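Local coordinates for tyrosine recombinase XerH (Helicobacter pylori, PDB 5JK0) that catalyses the cutting and rejoining of DNA at difH sites by tyrosine-based site-specific recombination and takes part in chromosome segregation, at a contact of chain A with DNA and the interface of chains B and A. Numbering follows the deposited sequence. Chains: chain A/B, Tyrosine recombinase XerH.

Contacts 1 and 2 both involve the tyrosine recombinase catalytic region of chain A but share no residues, and their C-alpha centres lie about 40 Å apart. Contact 1 places the start of helix 198-211, the residues just before it, and loop residues A:Asn278, A:Gln279 and A:Leu284 on the DNA backbone, its centre about 17 Å from A:Arg214 of the active site. Contact 2 joins helices 327-334 and 339-342 of the two chains and adds the start of 3-10 helix 343-346 of chain A. One subunit thus grips its substrate while touching a neighbour, with the centre of contact 2 about 16 Å from B:Arg214, in keeping with a tetrameric synaptic assembly.

Contact 1: a contact of chain A with DNA. Residues chain A 196-197, 200, 278-279, 284. With nucleotides of chain C.
A:Arg200 meets the phosphate of DG4 end-on, with both terminal guanidinium nitrogens converging on one non-bridging oxygen: NH1 and NH2 each donate to OP2 over 2.9 Å. The oxygen lies nearly in the guanidinium plane, 7° out of it, and the pairing is also a salt bridge. The site belongs to the tyrosine recombinase catalytic region and forms a phosphate-backbone grip on the difH DNA. The second non-bridging oxygen is approached from a loop, where the backbone N of A:Gln279, presented just after A:Asn278, donates to OP1 of DG4 across 3.2 Å. Together they form a clamp on the phosphodiester backbone; these residues read no base edge, so this part of the grip is probably independent of sequence. The amide of A:Gln279 is less certain: as modelled, its OE1 sits 3.1 Å from OP2 of DG4, an unfavourable meeting of two acceptors, and the opposite amide orientation would offer NE2 instead. One nucleotide earlier, A:Val197 straddles the DA3 phosphate, its methyl CG1 lying 3.5 Å from OP1 and CG2 facing OP2 at 3.8 Å. Behind the first shell, the first turn of helix 198-211 supplies A:Arg200, whose chain runs out extended and then bends at chi3 (67°), swinging the guanidinium round to the phosphate. CD1 of A:Leu284 lies 3.8 Å above one face of the guanidinium, toward the rim, and may limit its rotation while its edge points at the phosphate. The other methyl of A:Leu284, CD2, reaches the DNA itself and packs 3.7 Å from the C5' methylene of the DG4 sugar.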
ATOM      1  N   LYS A 196      52.114   6.862   9.691  1.00 35.13           N
ATOM      2  CA  LYS A 196      51.625   8.135   9.180  1.00 37.22           C
ATOM      3  C   LYS A 196      50.127   8.333   9.410  1.00 34.90           C
ATOM      4  O   LYS A 196      49.673   9.459   9.609  1.00 34.04           O
ATOM      5  CB  LYS A 196      51.937   8.259   7.686  1.00 39.04           C
ATOM      6  N   VAL A 197      49.361   7.245   9.388  1.00 33.79           N
ATOM      7  CA  VAL A 197      47.904   7.355   9.412  1.00 32.04           C
ATOM      8  C   VAL A 197      47.221   6.674  10.596  1.00 31.31           C
ATOM      9  O   VAL A 197      46.012   6.812  10.771  1.00 31.36           O
ATOM     10  CB  VAL A 197      47.286   6.768   8.124  1.00 32.32           C
ATOM     11  CG1 VAL A 197      47.897   7.416   6.892  1.00 34.46           C
ATOM     12  CG2 VAL A 197      47.473   5.258   8.089  1.00 30.25           C
ATOM     13  N   ARG A 200      45.518   9.027  13.313  1.00 27.78           N
ATOM     14  CA  ARG A 200      44.425   9.757  12.680  1.00 27.07           C
ATOM     15  C   ARG A 200      43.220   8.858  12.422  1.00 27.15           C
ATOM     16  O   ARG A 200      42.092   9.194  12.786  1.00 20.74           O
ATOM     17  CB  ARG A 200      44.895  10.379  11.364  1.00 25.78           C
ATOM     18  CG  ARG A 200      43.833  11.193  10.641  1.00 24.85           C
ATOM     19  CD  ARG A 200      44.287  11.559   9.235  1.00 25.19           C
ATOM     20  NE  ARG A 200      44.388  10.383   8.374  1.00 25.23           N
ATOM     21  CZ  ARG A 200      44.898  10.393   7.146  1.00 26.31           C
ATOM     22  NH1 ARG A 200      45.364  11.521   6.626  1.00 25.60           N
ATOM     23  NH2 ARG A 200      44.947   9.271   6.440  1.00 25.30           N
ATOM     24  N   ASN A 278      43.883  15.384   4.978  1.00 33.21           N
ATOM     25  CA  ASN A 278      44.798  14.571   4.187  1.00 33.31           C
ATOM     26  C   ASN A 278      46.211  15.139   4.257  1.00 35.05           C
ATOM     27  O   ASN A 278      46.480  16.049   5.039  1.00 35.46           O
ATOM     28  CB  ASN A 278      44.322  14.472   2.731  1.00 32.49           C
ATOM     29  CG  ASN A 278      44.071  15.830   2.092  1.00 33.59           C
ATOM     30  OD1 ASN A 278      44.781  16.801   2.356  1.00 33.72           O
ATOM     31  ND2 ASN A 278      43.053  15.900   1.243  1.00 33.64           N
ATOM     32  N   GLN A 279      47.109  14.602   3.439  1.00 37.52           N
ATOM     33  CA  GLN A 279      48.498  15.049   3.441  1.00 40.74           C
ATOM     34  C   GLN A 279      48.627  16.474   2.911  1.00 41.68           C
ATOM     35  O   GLN A 279      49.552  17.200   3.278  1.00 42.16           O
ATOM     36  CB  GLN A 279      49.367  14.101   2.612  1.00 43.27           C
ATOM     37  CG  GLN A 279      49.287  12.646   3.049  1.00 44.22           C
ATOM     38  CD  GLN A 279      49.746  12.436   4.479  1.00 45.43           C
ATOM     39  OE1 GLN A 279      49.146  11.666   5.229  1.00 44.81           O
ATOM     40  NE2 GLN A 279      50.821  13.118   4.863  1.00 46.57           N
ATOM     41  N   LEU A 284      39.422  14.891   4.481  1.00 28.50           N
ATOM     42  CA  LEU A 284      39.361  13.539   3.942  1.00 27.27           C
ATOM     43  C   LEU A 284      37.997  13.288   3.311  1.00 28.18           C
ATOM     44  O   LEU A 284      37.013  13.941   3.662  1.00 27.72           O
ATOM     45  CB  LEU A 284      39.634  12.506   5.037  1.00 25.00           C
ATOM     46  CG  LEU A 284      41.035  12.490   5.652  1.00 25.34           C
ATOM     47  CD1 LEU A 284      41.060  11.622   6.899  1.00 24.08           C
ATOM     48  CD2 LEU A 284      42.057  12.004   4.639  1.00 25.22           C
TER
ATOM     49  P    DA C   3      49.662   4.994   4.239  1.00 51.31           P
ATOM     50  OP1  DA C   3      50.499   5.661   5.263  1.00 53.45           O
ATOM     51  OP2  DA C   3      48.625   4.022   4.654  1.00 50.75           O
ATOM     52  O5'  DA C   3      48.955   6.112   3.342  1.00 44.02           O
ATOM     53  C5'  DA C   3      49.751   7.054   2.630  1.00 43.22           C
ATOM     54  C4'  DA C   3      48.893   7.905   1.712  1.00 39.98           C
ATOM     55  O4'  DA C   3      48.595   7.166   0.493  1.00 39.20           O
ATOM     56  C3'  DA C   3      47.536   8.322   2.292  1.00 38.89           C
ATOM     57  O3'  DA C   3      47.275   9.689   1.981  1.00 37.52           O
ATOM     58  C2'  DA C   3      46.562   7.396   1.570  1.00 37.70           C
ATOM     59  C1'  DA C   3      47.225   7.305   0.212  1.00 37.09           C
ATOM     60  N9   DA C   3      46.775   6.166  -0.584  1.00 38.30           N
ATOM     61  C8   DA C   3      46.491   4.907  -0.137  1.00 40.66           C
ATOM     62  N7   DA C   3      46.095   4.086  -1.083  1.00 41.24           N
ATOM     63  C5   DA C   3      46.116   4.865  -2.228  1.00 39.57           C
ATOM     64  C6   DA C   3      45.800   4.587  -3.573  1.00 39.88           C
ATOM     65  N6   DA C   3      45.390   3.388  -4.000  1.00 41.14           N
ATOM     66  N1   DA C   3      45.930   5.590  -4.467  1.00 38.52           N
ATOM     67  C2   DA C   3      46.346   6.788  -4.038  1.00 36.49           C
ATOM     68  N3   DA C   3      46.668   7.169  -2.803  1.00 36.22           N
ATOM     69  C4   DA C   3      46.531   6.151  -1.938  1.00 37.28           C
ATOM     70  P    DG C   4      46.165  10.513   2.801  1.00 37.18           P
ATOM     71  OP1  DG C   4      46.070  11.856   2.189  1.00 39.13           O
ATOM     72  OP2  DG C   4      46.502  10.393   4.236  1.00 40.56           O
ATOM     73  O5'  DG C   4      44.802   9.717   2.520  1.00 45.14           O
ATOM     74  C5'  DG C   4      43.737  10.328   1.785  1.00 41.19           C
ATOM     75  C4'  DG C   4      44.043  10.375   0.295  1.00 39.06           C
ATOM     76  O4'  DG C   4      44.457   9.073  -0.162  1.00 37.97           O
ATOM     77  C3'  DG C   4      42.862  10.714  -0.589  1.00 35.24           C
ATOM     78  O3'  DG C   4      42.689  12.119  -0.652  1.00 36.95           O
ATOM     79  C2'  DG C   4      43.286  10.142  -1.941  1.00 33.86           C
ATOM     80  C1'  DG C   4      44.196   8.968  -1.552  1.00 35.86           C
ATOM     81  N9   DG C   4      43.618   7.652  -1.825  1.00 35.42           N
ATOM     82  C8   DG C   4      43.453   6.620  -0.932  1.00 36.22           C
ATOM     83  N7   DG C   4      42.914   5.557  -1.459  1.00 36.55           N
ATOM     84  C5   DG C   4      42.704   5.903  -2.789  1.00 34.16           C
ATOM     85  C6   DG C   4      42.145   5.150  -3.849  1.00 33.19           C
ATOM     86  O6   DG C   4      41.711   3.991  -3.820  1.00 34.19           O
ATOM     87  N1   DG C   4      42.117   5.875  -5.038  1.00 32.35           N
ATOM     88  C2   DG C   4      42.572   7.165  -5.183  1.00 32.40           C
ATOM     89  N2   DG C   4      42.463   7.699  -6.407  1.00 33.24           N
ATOM     90  N3   DG C   4      43.099   7.881  -4.197  1.00 33.70           N
ATOM     91  C4   DG C   4      43.133   7.189  -3.031  1.00 33.86           C
TER

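Contact 2: the interface of chains B and A. Residues chain B 327-328, 331, 339; chain A 327-328, 339, 343.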
ATOM      1  N   LEU B 327       6.746   7.370  24.349  1.00 26.83           N
ATOM      2  CA  LEU B 327       6.253   8.106  23.191  1.00 27.11           C
ATOM      3  C   LEU B 327       5.303   7.267  22.339  1.00 25.45           C
ATOM      4  O   LEU B 327       4.310   7.776  21.818  1.00 23.16           O
ATOM      5  CB  LEU B 327       7.422   8.599  22.336  1.00 29.16           C
ATOM      6  CG  LEU B 327       7.079   9.673  21.302  1.00 30.84           C
ATOM      7  CD1 LEU B 327       6.554  10.926  21.989  1.00 30.71           C
ATOM      8  CD2 LEU B 327       8.295   9.994  20.453  1.00 32.39           C
ATOM      9  N   ILE B 328       5.616   5.981  22.203  1.00 26.80           N
ATOM     10  CA  ILE B 328       4.768   5.058  21.455  1.00 29.09           C
ATOM     11  C   ILE B 328       3.392   4.943  22.103  1.00 28.94           C
ATOM     12  O   ILE B 328       2.368   4.903  21.416  1.00 27.72           O
ATOM     13  CB  ILE B 328       5.403   3.657  21.360  1.00 33.75           C
ATOM     14  CG1 ILE B 328       6.798   3.743  20.738  1.00 36.04           C
ATOM     15  CG2 ILE B 328       4.520   2.720  20.547  1.00 35.44           C
ATOM     16  CD1 ILE B 328       6.793   4.180  19.294  1.00 36.93           C
ATOM     17  N   GLN B 331       1.280   7.902  21.194  1.00 24.96           N
ATOM     18  CA  GLN B 331       0.797   7.780  19.823  1.00 25.61           C
ATOM     19  C   GLN B 331      -0.428   6.875  19.731  1.00 26.76           C
ATOM     20  O   GLN B 331      -1.440   7.243  19.132  1.00 26.03           O
ATOM     21  CB  GLN B 331       1.903   7.241  18.913  1.00 26.49           C
ATOM     22  CG  GLN B 331       1.467   7.045  17.471  1.00 29.96           C
ATOM     23  CD  GLN B 331       2.463   6.248  16.656  1.00 31.41           C
ATOM     24  OE1 GLN B 331       3.334   5.574  17.205  1.00 32.46           O
ATOM     25  NE2 GLN B 331       2.339   6.319  15.337  1.00 32.41           N
ATOM     26  N   LEU B 339       4.598   9.693  15.008  1.00 25.97           N
ATOM     27  CA  LEU B 339       5.218  10.063  16.277  1.00 24.36           C
ATOM     28  C   LEU B 339       5.641  11.527  16.306  1.00 24.46           C
ATOM     29  O   LEU B 339       5.860  12.094  17.377  1.00 23.90           O
ATOM     30  CB  LEU B 339       6.431   9.173  16.557  1.00 27.20           C
ATOM     31  CG  LEU B 339       6.141   7.732  16.972  1.00 28.20           C
ATOM     32  CD1 LEU B 339       7.410   6.899  16.897  1.00 28.79           C
ATOM     33  CD2 LEU B 339       5.560   7.696  18.377  1.00 27.41           C
TER
ATOM     34  N   LEU A 327      12.920   6.938  22.967  1.00 23.47           N
ATOM     35  CA  LEU A 327      12.860   7.305  21.558  1.00 25.36           C
ATOM     36  C   LEU A 327      13.260   8.760  21.315  1.00 24.21           C
ATOM     37  O   LEU A 327      13.870   9.077  20.294  1.00 25.16           O
ATOM     38  CB  LEU A 327      11.456   7.044  21.009  1.00 28.57           C
ATOM     39  CG  LEU A 327      11.394   6.583  19.554  1.00 29.93           C
ATOM     40  CD1 LEU A 327      12.471   5.544  19.284  1.00 29.07           C
ATOM     41  CD2 LEU A 327      10.022   6.012  19.249  1.00 31.81           C
ATOM     42  N   ILE A 328      12.916   9.638  22.252  1.00 23.77           N
ATOM     43  CA  ILE A 328      13.314  11.039  22.161  1.00 23.36           C
ATOM     44  C   ILE A 328      14.832  11.158  22.284  1.00 22.00           C
ATOM     45  O   ILE A 328      15.465  11.935  21.567  1.00 21.83           O
ATOM     46  CB  ILE A 328      12.628  11.898  23.247  1.00 24.42           C
ATOM     47  CG1 ILE A 328      11.119  11.961  23.006  1.00 24.94           C
ATOM     48  CG2 ILE A 328      13.211  13.306  23.274  1.00 24.90           C
ATOM     49  CD1 ILE A 328      10.732  12.643  21.710  1.00 26.91           C
ATOM     50  N   LEU A 339      10.811  11.610  13.633  1.00 29.24           N
ATOM     51  CA  LEU A 339      10.766  10.462  14.529  1.00 28.32           C
ATOM     52  C   LEU A 339      10.401   9.179  13.791  1.00 27.62           C
ATOM     53  O   LEU A 339      10.510   8.085  14.346  1.00 27.83           O
ATOM     54  CB  LEU A 339       9.777  10.716  15.667  1.00 28.51           C
ATOM     55  CG  LEU A 339      10.297  11.636  16.770  1.00 27.93           C
ATOM     56  CD1 LEU A 339       9.159  12.105  17.649  1.00 29.07           C
ATOM     57  CD2 LEU A 339      11.347  10.914  17.597  1.00 26.81           C
ATOM     58  N   ARG A 343      12.075   5.544  14.800  1.00 24.95           N
ATOM     59  CA  ARG A 343      11.199   4.413  15.089  1.00 28.05           C
ATOM     60  C   ARG A 343      11.742   3.094  14.538  1.00 28.23           C
ATOM     61  O   ARG A 343      11.421   2.019  15.046  1.00 28.60           O
ATOM     62  CB  ARG A 343       9.802   4.680  14.519  1.00 32.10           C
ATOM     63  CG  ARG A 343       8.745   3.668  14.928  1.00 37.36           C
ATOM     64  CD  ARG A 343       7.453   3.890  14.161  1.00 41.02           C
ATOM     65  NE  ARG A 343       6.422   2.926  14.533  1.00 45.69           N
ATOM     66  CZ  ARG A 343       5.468   3.162  15.427  1.00 48.40           C
ATOM     67  NH1 ARG A 343       4.570   2.225  15.704  1.00 51.08           N
ATOM     68  NH2 ARG A 343       5.407   4.335  16.041  1.00 48.10           N
TER
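A chi1 of -172°, which turns CG away from the backbone N, and a straight run from there to NE carry A:Arg343 across to B:Gln331, whose own side chain is likewise extended beyond CG. This is a subunit contact of the phage integrase family, built around the helices that, in chain A, flank a catalytic histidine, A:His336, and lead to the nucleophile, A:Tyr345. NH2 of the arginine donates to the amide oxygen OE1 of B:Gln331 over 2.7 Å. The nitrogen lies in the carbonyl plane on a lone pair, with a C=O...donor angle of 127°, although the guanidinium and amide planes stand 85° apart. B:Leu339 crosses the arginine at about a right angle: its CG sits at the guanidinium edge and its CD1 lies 3.4 Å from NH2, placing apolar groups beside the polar bond. The same CD1 packs 3.6 Å from CD2 of A:Leu327, a methyl that also meets CD1 of B:Ile328 at 3.7 Å. On the other flank of this leucine cluster, B:Leu327 and A:Leu339 approach tip to tip, their CD2 and CD1 methyls 3.6 Å apart. The B:Leu339 and A:Leu339 side chains adjoin through their CB atoms, and CD1 of A:Leu339 comes within 3.3 Å of the backbone O of B:Leu339. The symmetry is inexact: B:Ile328 buries more surface than A:Ile328, whose CD1 touches CD2 of B:Leu327 at 3.8 Å.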